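Local coordinates for putative transcriptional regulator (Clostridium difficile, PDB 3QI7), which is of unknown function but has a periplasmic-binding-protein-like fold, consistent with a role in binding a small ligand such as a sugar, at residues T242-L247 with F293-R298; K207-L212 with N233-E238; K175-I180 with F191-T196. All coordinates share one frame; numbering follows the deposited sequence.

Overall arrangement
Contact 3 comes first. It closes the ten residues between segments 175-180 and 191-196, the end of helix 171-186 and the turn into strand 191-196. Contact 2 follows, joining helices 203-223 and 234-247 across strand 228-231. Contact 1 opens a few residues further along the same helix and spans 45 residues, including helices 263-267 and 279-292. The three loops run in series; none nests or crosses. Contacts 2 and 3 touch, with F211, L212 and M236 packing on V194, N195 and T196. Contacts 1 and 2 share helix 234-247. Contacts 3 and 2 pack helices around the parallel sheet of strands 191-196, 159-164 and 228-231. Contact 1 ties helix 234-247 to the segment leading to strand 300-301.

Contact 1 (T242-L247 with F293-R298); sequences TKALEL and FGMSNR
The ammonium nitrogen of K248, just past the helix, is gripped by two carbonyls, L245 O from segment 242-247 and F293 O from segment 293-298. Its bond to F293 O joins the end of helix 234-247 to the loop. The side chains meet through apolar contacts beside this link. L245 has the largest share of the packing, closely followed by M295. CG of L245 lies anti to the carbonyl carbon (chi1 -66°), and both methyls reach F293. CD1 and CD2 of L245 both come to the CD2 corner from the same side of the ring, each 4.0 Å from CD2 of F293. The CD1 approach to the ring is oblique. CD2 of L245 also lies 3.8 Å from CG of the selenomethionine M295, and these two side chains run roughly perpendicular. M295 bends at both chi2 and chi3, which curls its end back to the helix. SE of M295 lies 3.6 Å from the carbonyl oxygen of A244, and CE of M295 lies 4.0 Å from CB of A244. A244 and M295 are buried. On the helix, NZ of K243 bridges to OE1 of E246 at 3.2 Å, on the syn side but 25° out of the carboxylate plane, and also pairs with E217 of helix 203-223. R298 reaches back to D226 and to the backbone of K248, a second polar tie between loop and helix end. Within the loop, M295 to R298 form a type II beta turn. G294 has positive phi, as the C-prime residue of the Schellman motif that ends helix 279-292. The contact thus sets a Schellman-capped helix end and a type II turn against helix 234-247 of an alpha/beta lobe.

Contact 2 (K207-L212 with N233-E238); sequences KVKQFL and NEYMDE
Segments 207-212 and 233-238 come nearest at K209 and M236, whose CA atoms are 7.5 Å apart. Y235 makes the broadest contact. Its CG is anti to the backbone N (chi1 -174°), and the ring extends toward the other helix with the hydroxyl leading. OH of Y235 nestles against the alkyl chain of K209, 3.5 Å from CE and 3.6 Å from CB of that lysine. The two side chains cross at about a right angle. K209 bends at chi3, and its NZ stays 5.8 Å from OE1 of E238; the opposite charges may attract weakly but do not meet. Deeper in, CD1 of L212 packs 4.0 Å from CG of the selenomethionine M236. Both residues are buried, and both rest on Y162 and T196 of the sheet. N233 starts the second helix. Its OD1 accepts the backbone N of M236 at 2.9 Å, with a nearly straight N-H...O angle of 167°. This N-cap bond satisfies a backbone N-H in the first turn of the helix. Two neighbouring helices packed on one face of a parallel sheet, here of order 2-1-3, are typical of Rossmann-like alpha/beta lobes.

Contact 3 (K175-I180 with F191-T196); sequences KRLEMI and FVQVNT
L177 lays its CD1 methyl against the edge of the F191 ring, near the ring plane and 3.4 Å from CZ of F191. The contact is close. I180 meets the same ring at another corner, where its CG2 is 3.6 Å from CE1 of F191, in an oblique approach. Both aliphatic side chains run roughly perpendicular to the phenylalanine. CG of F191 is anti to the backbone N (chi1 175°), which carries the ring from the strand out to the helix. The second methyl of L177 turns to Q193. CD2 of L177 lies 3.9 Å from OE1 and 4.0 Å from NE2 of Q193, so the methyl sits over the flat face of the amide. The chain of Q193 is extended, and the loop residue L168 packs on both L177 and Q193. The axes of these short helix and strand segments approach to 10.7 Å and run roughly antiparallel, at 152°. The contact belongs to the beta-alpha-beta unit of strand 159-164, helix 171-186 and strand 191-196. I180 also touches F159 of strand 159-164 and L147 of helix 140-153. V192 and V194, alternating with F191 and Q193, face helix 203-223, which places strand 191-196 between the two helices.

Contact 1 (T242-L247 with F293-R298)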
loop_
_atom_site.group_PDB
_atom_site.type_symbol
_atom_site.label_atom_id
_atom_site.label_comp_id
_atom_site.label_asym_id
_atom_site.label_seq_id
_atom_site.Cartn_x
_atom_site.Cartn_y
_atom_site.Cartn_z
ATOM N N THR A 242 -13.795 15.849 3.670
ATOM C CA THR A 242 -14.545 16.825 4.452
ATOM C C THR A 242 -15.636 17.501 3.624
ATOM O O THR A 242 -16.786 17.558 4.045
ATOM C CB THR A 242 -13.595 17.865 5.055
ATOM O OG1 THR A 242 -12.609 17.183 5.843
ATOM C CG2 THR A 242 -14.354 18.892 5.938
ATOM N N LYS A 243 -15.292 17.994 2.440
ATOM C CA LYS A 243 -16.283 18.641 1.562
ATOM C C LYS A 243 -17.360 17.656 1.044
ATOM O O LYS A 243 -18.526 18.058 0.844
ATOM C CB LYS A 243 -15.581 19.385 0.414
ATOM C CG LYS A 243 -16.446 20.303 -0.407
ATOM C CD LYS A 243 -16.864 21.516 0.384
ATOM C CE LYS A 243 -16.922 22.754 -0.449
ATOM N NZ LYS A 243 -17.521 23.845 0.374
ATOM N N ALA A 244 -16.977 16.398 0.831
ATOM C CA ALA A 244 -17.909 15.335 0.407
ATOM C C ALA A 244 -19.068 15.161 1.386
ATOM O O ALA A 244 -20.186 14.858 0.972
ATOM C CB ALA A 244 -17.183 13.988 0.263
ATOM N N LEU A 245 -18.798 15.341 2.683
ATOM C CA LEU A 245 -19.852 15.240 3.704
ATOM C C LEU A 245 -20.929 16.317 3.510
ATOM O O LEU A 245 -22.106 16.087 3.785
ATOM C CB LEU A 245 -19.262 15.290 5.134
ATOM C CG LEU A 245 -18.364 14.096 5.516
ATOM C CD1 LEU A 245 -17.985 14.137 6.997
ATOM C CD2 LEU A 245 -18.980 12.709 5.181
ATOM N N GLU A 246 -20.517 17.477 3.013
ATOM C CA GLU A 246 -21.411 18.610 2.771
ATOM C C GLU A 246 -22.138 18.502 1.426
ATOM O O GLU A 246 -23.353 18.671 1.353
ATOM C CB GLU A 246 -20.592 19.913 2.835
ATOM C CG GLU A 246 -21.382 21.229 2.697
ATOM C CD GLU A 246 -20.510 22.378 2.170
ATOM O OE1 GLU A 246 -19.328 22.454 2.569
ATOM O OE2 GLU A 246 -20.996 23.174 1.342
ATOM N N LEU A 247 -21.410 18.203 0.359
ATOM C CA LEU A 247 -21.980 18.245 -1.013
ATOM C C LEU A 247 -22.445 16.871 -1.537
ATOM O O LEU A 247 -23.159 16.789 -2.553
ATOM C CB LEU A 247 -20.963 18.864 -1.990
ATOM C CG LEU A 247 -20.616 20.355 -1.854
ATOM C CD1 LEU A 247 -19.624 20.785 -2.957
ATOM C CD2 LEU A 247 -21.860 21.240 -1.903
ATOM N N PHE A 293 -24.283 9.948 8.254
ATOM C CA PHE A 293 -24.033 11.206 7.570
ATOM C C PHE A 293 -24.675 11.231 6.169
ATOM O O PHE A 293 -24.418 12.134 5.375
ATOM C CB PHE A 293 -22.517 11.480 7.435
ATOM C CG PHE A 293 -21.763 11.612 8.756
ATOM C CD1 PHE A 293 -22.416 11.915 9.960
ATOM C CD2 PHE A 293 -20.372 11.475 8.764
ATOM C CE1 PHE A 293 -21.700 12.041 11.142
ATOM C CE2 PHE A 293 -19.650 11.593 9.947
ATOM C CZ PHE A 293 -20.323 11.884 11.144
ATOM N N GLY A 294 -25.497 10.242 5.856
ATOM C CA GLY A 294 -26.169 10.200 4.551
ATOM C C GLY A 294 -25.199 9.880 3.421
ATOM O O GLY A 294 -25.413 10.291 2.287
HETATM N N MSE A 295 -24.146 9.132 3.726
HETATM C CA MSE A 295 -23.071 8.883 2.743
HETATM C C MSE A 295 -22.873 7.422 2.356
HETATM O O MSE A 295 -21.813 7.043 1.812
HETATM C CB MSE A 295 -21.761 9.472 3.257
HETATM C CG MSE A 295 -21.748 10.973 3.302
HETATM SE SE MSE A 295 -21.824 11.753 1.575
HETATM C CE MSE A 295 -20.023 11.259 0.896
ATOM N N SER A 296 -23.877 6.591 2.576
ATOM C CA SER A 296 -23.775 5.181 2.175
ATOM C C SER A 296 -23.610 5.040 0.653
ATOM O O SER A 296 -24.227 5.753 -0.144
ATOM C CB SER A 296 -24.968 4.361 2.691
ATOM O OG SER A 296 -24.827 4.144 4.105
ATOM N N ASN A 297 -22.727 4.125 0.285
ATOM C CA ASN A 297 -22.364 3.853 -1.081
ATOM C C ASN A 297 -21.735 5.048 -1.834
ATOM O O ASN A 297 -21.713 5.035 -3.050
ATOM C CB ASN A 297 -23.549 3.247 -1.825
ATOM C CG ASN A 297 -24.083 1.960 -1.144
ATOM O OD1 ASN A 297 -25.164 1.961 -0.555
ATOM N ND2 ASN A 297 -23.321 0.880 -1.218
ATOM N N ARG A 298 -21.181 6.033 -1.102
ATOM C CA ARG A 298 -20.478 7.184 -1.703
ATOM C C ARG A 298 -18.958 7.199 -1.527
ATOM O O ARG A 298 -18.262 7.950 -2.212
ATOM C CB ARG A 298 -21.053 8.480 -1.121
ATOM C CG ARG A 298 -22.575 8.609 -1.236
ATOM C CD ARG A 298 -23.042 8.521 -2.678
ATOM N NE ARG A 298 -22.918 9.793 -3.389
ATOM C CZ ARG A 298 -23.351 10.006 -4.626
ATOM N NH1 ARG A 298 -23.883 9.011 -5.339
ATOM N NH2 ARG A 298 -23.220 11.211 -5.168
#

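Contact 2 (K207-L212 with N233-E238)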
loop_
_atom_site.group_PDB
_atom_site.type_symbol
_atom_site.label_atom_id
_atom_site.label_comp_id
_atom_site.label_asym_id
_atom_site.label_seq_id
_atom_site.Cartn_x
_atom_site.Cartn_y
_atom_site.Cartn_z
ATOM N N LYS A 207 -3.582 27.805 0.928
ATOM C CA LYS A 207 -3.930 28.243 -0.431
ATOM C C LYS A 207 -4.510 27.047 -1.205
ATOM O O LYS A 207 -5.547 27.167 -1.872
ATOM C CB LYS A 207 -2.717 28.847 -1.155
ATOM C CG LYS A 207 -2.176 30.127 -0.523
ATOM C CD LYS A 207 -0.998 30.690 -1.331
ATOM C CE LYS A 207 -0.821 32.190 -1.116
ATOM N NZ LYS A 207 -0.696 32.547 0.328
ATOM N N VAL A 208 -3.871 25.884 -1.090
ATOM C CA VAL A 208 -4.391 24.679 -1.717
ATOM C C VAL A 208 -5.798 24.300 -1.208
ATOM O O VAL A 208 -6.713 24.035 -2.006
ATOM C CB VAL A 208 -3.437 23.487 -1.534
ATOM C CG1 VAL A 208 -4.128 22.158 -1.969
ATOM C CG2 VAL A 208 -2.125 23.753 -2.294
ATOM N N LYS A 209 -5.960 24.276 0.114
ATOM C CA LYS A 209 -7.269 24.087 0.734
ATOM C C LYS A 209 -8.331 25.038 0.181
ATOM O O LYS A 209 -9.411 24.597 -0.200
ATOM C CB LYS A 209 -7.166 24.255 2.248
ATOM C CG LYS A 209 -8.491 24.066 2.960
ATOM C CD LYS A 209 -8.365 24.341 4.447
ATOM C CE LYS A 209 -7.823 23.144 5.208
ATOM N NZ LYS A 209 -7.795 23.521 6.662
ATOM N N GLN A 210 -8.039 26.334 0.129
ATOM C CA GLN A 210 -9.014 27.307 -0.412
ATOM C C GLN A 210 -9.299 27.056 -1.884
ATOM O O GLN A 210 -10.441 27.136 -2.330
ATOM C CB GLN A 210 -8.563 28.760 -0.226
ATOM C CG GLN A 210 -8.577 29.195 1.228
ATOM C CD GLN A 210 -8.674 30.702 1.428
ATOM O OE1 GLN A 210 -7.947 31.281 2.253
ATOM N NE2 GLN A 210 -9.591 31.346 0.691
ATOM N N PHE A 211 -8.251 26.740 -2.634
ATOM C CA PHE A 211 -8.392 26.452 -4.048
ATOM C C PHE A 211 -9.333 25.245 -4.250
ATOM O O PHE A 211 -10.284 25.293 -5.087
ATOM C CB PHE A 211 -7.022 26.189 -4.685
ATOM C CG PHE A 211 -7.101 25.849 -6.149
ATOM C CD1 PHE A 211 -7.316 24.542 -6.557
ATOM C CD2 PHE A 211 -6.993 26.850 -7.124
ATOM C CE1 PHE A 211 -7.414 24.231 -7.901
ATOM C CE2 PHE A 211 -7.088 26.537 -8.472
ATOM C CZ PHE A 211 -7.311 25.243 -8.861
ATOM N N LEU A 212 -9.054 24.172 -3.519
ATOM C CA LEU A 212 -9.849 22.948 -3.645
ATOM C C LEU A 212 -11.309 23.181 -3.282
ATOM O O LEU A 212 -12.204 22.799 -4.052
ATOM C CB LEU A 212 -9.275 21.784 -2.856
ATOM C CG LEU A 212 -8.005 21.122 -3.376
ATOM C CD1 LEU A 212 -7.429 20.255 -2.247
ATOM C CD2 LEU A 212 -8.270 20.295 -4.646
ATOM N N ASN A 233 -2.569 13.387 -2.501
ATOM C CA ASN A 233 -1.919 13.262 -1.189
ATOM C C ASN A 233 -2.943 13.383 -0.034
ATOM O O ASN A 233 -4.129 13.725 -0.245
ATOM C CB ASN A 233 -0.772 14.290 -1.029
ATOM C CG ASN A 233 -1.233 15.723 -1.277
ATOM O OD1 ASN A 233 -2.176 16.203 -0.632
ATOM N ND2 ASN A 233 -0.591 16.408 -2.239
ATOM N N GLU A 234 -2.471 13.098 1.171
ATOM C CA GLU A 234 -3.352 12.971 2.311
ATOM C C GLU A 234 -3.964 14.320 2.653
ATOM O O GLU A 234 -5.082 14.384 3.168
ATOM C CB GLU A 234 -2.586 12.444 3.521
ATOM C CG GLU A 234 -2.090 11.024 3.384
ATOM C CD GLU A 234 -1.261 10.573 4.591
ATOM O OE1 GLU A 234 -0.904 11.427 5.442
ATOM O OE2 GLU A 234 -0.994 9.357 4.693
ATOM N N TYR A 235 -3.223 15.394 2.400
ATOM C CA TYR A 235 -3.726 16.744 2.702
ATOM C C TYR A 235 -4.939 17.039 1.793
ATOM O O TYR A 235 -5.982 17.494 2.267
ATOM C CB TYR A 235 -2.633 17.810 2.544
ATOM C CG TYR A 235 -3.096 19.187 2.990
ATOM C CD1 TYR A 235 -3.050 19.557 4.332
ATOM C CD2 TYR A 235 -3.630 20.085 2.087
ATOM C CE1 TYR A 235 -3.513 20.809 4.760
ATOM C CE2 TYR A 235 -4.096 21.333 2.507
ATOM C CZ TYR A 235 -4.034 21.685 3.844
ATOM O OH TYR A 235 -4.493 22.921 4.243
HETATM N N MSE A 236 -4.815 16.720 0.505
HETATM C CA MSE A 236 -5.947 16.828 -0.430
HETATM C C MSE A 236 -7.084 15.911 -0.026
HETATM O O MSE A 236 -8.258 16.334 -0.107
HETATM C CB MSE A 236 -5.535 16.505 -1.888
HETATM C CG MSE A 236 -4.571 17.474 -2.451
HETATM SE SE MSE A 236 -4.550 17.330 -4.354
HETATM C CE MSE A 236 -2.918 18.313 -4.698
ATOM N N ASP A 237 -6.754 14.675 0.406
ATOM C CA ASP A 237 -7.767 13.699 0.791
ATOM C C ASP A 237 -8.635 14.275 1.916
ATOM O O ASP A 237 -9.863 14.122 1.921
ATOM C CB ASP A 237 -7.164 12.391 1.313
ATOM C CG ASP A 237 -6.519 11.548 0.217
ATOM O OD1 ASP A 237 -6.961 11.633 -0.959
ATOM O OD2 ASP A 237 -5.576 10.819 0.578
ATOM N N GLU A 238 -7.985 14.922 2.859
ATOM C CA GLU A 238 -8.692 15.513 3.993
ATOM C C GLU A 238 -9.718 16.584 3.573
ATOM O O GLU A 238 -10.892 16.566 4.006
ATOM C CB GLU A 238 -7.676 16.100 4.997
ATOM C CG GLU A 238 -8.342 16.430 6.373
ATOM C CD GLU A 238 -7.371 16.987 7.439
ATOM O OE1 GLU A 238 -6.544 17.885 7.119
ATOM O OE2 GLU A 238 -7.443 16.530 8.611
#

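Contact 3 (K175-I180 with F191-T196)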
loop_
_atom_site.group_PDB
_atom_site.type_symbol
_atom_site.label_atom_id
_atom_site.label_comp_id
_atom_site.label_asym_id
_atom_site.label_seq_id
_atom_site.Cartn_x
_atom_site.Cartn_y
_atom_site.Cartn_z
ATOM N N LYS A 175 1.846 8.639 -14.388
ATOM C CA LYS A 175 1.454 7.393 -15.032
ATOM C C LYS A 175 0.007 7.002 -14.642
ATOM O O LYS A 175 -0.777 6.584 -15.486
ATOM C CB LYS A 175 2.458 6.318 -14.596
ATOM C CG LYS A 175 2.347 4.967 -15.208
ATOM C CD LYS A 175 3.732 4.293 -15.194
ATOM N N ARG A 176 -0.316 7.098 -13.354
ATOM C CA ARG A 176 -1.686 6.878 -12.909
ATOM C C ARG A 176 -2.664 7.857 -13.550
ATOM O O ARG A 176 -3.735 7.465 -14.050
ATOM C CB ARG A 176 -1.778 7.050 -11.421
ATOM C CG ARG A 176 -3.100 6.591 -10.867
ATOM C CD ARG A 176 -3.145 6.790 -9.358
ATOM N NE ARG A 176 -2.729 8.123 -8.933
ATOM C CZ ARG A 176 -2.300 8.418 -7.701
ATOM N NH1 ARG A 176 -2.225 7.486 -6.767
ATOM N NH2 ARG A 176 -1.954 9.657 -7.385
ATOM N N LEU A 177 -2.309 9.132 -13.543
ATOM C CA LEU A 177 -3.120 10.129 -14.247
ATOM C C LEU A 177 -3.419 9.766 -15.697
ATOM O O LEU A 177 -4.573 9.825 -16.127
ATOM C CB LEU A 177 -2.444 11.501 -14.165
ATOM C CG LEU A 177 -3.025 12.625 -15.036
ATOM C CD1 LEU A 177 -4.463 12.862 -14.739
ATOM C CD2 LEU A 177 -2.224 13.925 -14.813
ATOM N N GLU A 178 -2.370 9.413 -16.453
ATOM C CA GLU A 178 -2.495 9.017 -17.855
ATOM C C GLU A 178 -3.470 7.833 -18.052
ATOM O O GLU A 178 -4.301 7.843 -18.976
ATOM C CB GLU A 178 -1.099 8.707 -18.468
ATOM C CG GLU A 178 -1.077 7.942 -19.818
ATOM C CD GLU A 178 0.346 7.783 -20.434
ATOM O OE1 GLU A 178 1.248 7.236 -19.762
ATOM O OE2 GLU A 178 0.565 8.205 -21.599
HETATM N N MSE A 179 -3.354 6.814 -17.214
HETATM C CA MSE A 179 -4.234 5.682 -17.312
HETATM C C MSE A 179 -5.647 6.004 -16.800
HETATM O O MSE A 179 -6.604 5.479 -17.350
HETATM C CB MSE A 179 -3.648 4.442 -16.621
HETATM C CG MSE A 179 -4.460 3.198 -16.877
HETATM SE SE MSE A 179 -4.654 2.781 -18.795
HETATM C CE MSE A 179 -2.794 2.336 -19.165
ATOM N N ILE A 180 -5.809 6.888 -15.808
ATOM C CA ILE A 180 -7.177 7.294 -15.444
ATOM C C ILE A 180 -7.852 7.954 -16.642
ATOM O O ILE A 180 -9.013 7.658 -16.940
ATOM C CB ILE A 180 -7.237 8.258 -14.244
ATOM C CG1 ILE A 180 -6.803 7.546 -12.983
ATOM C CG2 ILE A 180 -8.664 8.814 -14.022
ATOM C CD1 ILE A 180 -6.376 8.509 -11.846
ATOM N N PHE A 191 -13.727 13.325 -17.934
ATOM C CA PHE A 191 -12.571 13.484 -17.091
ATOM C C PHE A 191 -12.164 14.960 -17.071
ATOM O O PHE A 191 -12.090 15.591 -18.116
ATOM C CB PHE A 191 -11.429 12.604 -17.601
ATOM C CG PHE A 191 -10.156 12.784 -16.858
ATOM C CD1 PHE A 191 -9.943 12.134 -15.664
ATOM C CD2 PHE A 191 -9.143 13.594 -17.374
ATOM C CE1 PHE A 191 -8.747 12.307 -14.966
ATOM C CE2 PHE A 191 -7.959 13.760 -16.700
ATOM C CZ PHE A 191 -7.759 13.117 -15.486
ATOM N N VAL A 192 -11.911 15.490 -15.873
ATOM C CA VAL A 192 -11.540 16.889 -15.692
ATOM C C VAL A 192 -10.230 16.957 -14.937
ATOM O O VAL A 192 -10.166 16.543 -13.783
ATOM C CB VAL A 192 -12.624 17.643 -14.894
ATOM C CG1 VAL A 192 -12.257 19.143 -14.763
ATOM C CG2 VAL A 192 -14.014 17.428 -15.562
ATOM N N GLN A 193 -9.165 17.466 -15.567
ATOM C CA GLN A 193 -7.890 17.631 -14.839
ATOM C C GLN A 193 -7.728 19.070 -14.369
ATOM O O GLN A 193 -7.825 20.001 -15.162
ATOM C CB GLN A 193 -6.685 17.210 -15.694
ATOM C CG GLN A 193 -5.361 17.601 -15.091
ATOM C CD GLN A 193 -4.214 17.192 -15.954
ATOM O OE1 GLN A 193 -4.397 16.448 -16.901
ATOM N NE2 GLN A 193 -3.027 17.713 -15.660
ATOM N N VAL A 194 -7.491 19.234 -13.071
ATOM C CA VAL A 194 -7.354 20.545 -12.460
ATOM C C VAL A 194 -6.029 20.641 -11.727
ATOM O O VAL A 194 -5.733 19.828 -10.818
ATOM C CB VAL A 194 -8.497 20.835 -11.496
ATOM C CG1 VAL A 194 -8.381 22.296 -10.929
ATOM C CG2 VAL A 194 -9.823 20.636 -12.191
ATOM N N ASN A 195 -5.236 21.636 -12.144
ATOM C CA ASN A 195 -3.963 21.970 -11.512
ATOM C C ASN A 195 -4.151 22.798 -10.246
ATOM O O ASN A 195 -4.704 23.922 -10.270
ATOM C CB ASN A 195 -3.028 22.723 -12.474
ATOM C CG ASN A 195 -2.457 21.830 -13.609
ATOM O OD1 ASN A 195 -2.665 20.606 -13.664
ATOM N ND2 ASN A 195 -1.732 22.475 -14.533
ATOM N N THR A 196 -3.673 22.221 -9.151
ATOM C CA THR A 196 -3.648 22.846 -7.831
ATOM C C THR A 196 -2.304 23.598 -7.637
ATOM O O THR A 196 -1.295 23.238 -8.271
ATOM C CB THR A 196 -3.794 21.787 -6.705
ATOM O OG1 THR A 196 -2.745 20.814 -6.804
ATOM C CG2 THR A 196 -5.116 21.055 -6.808
#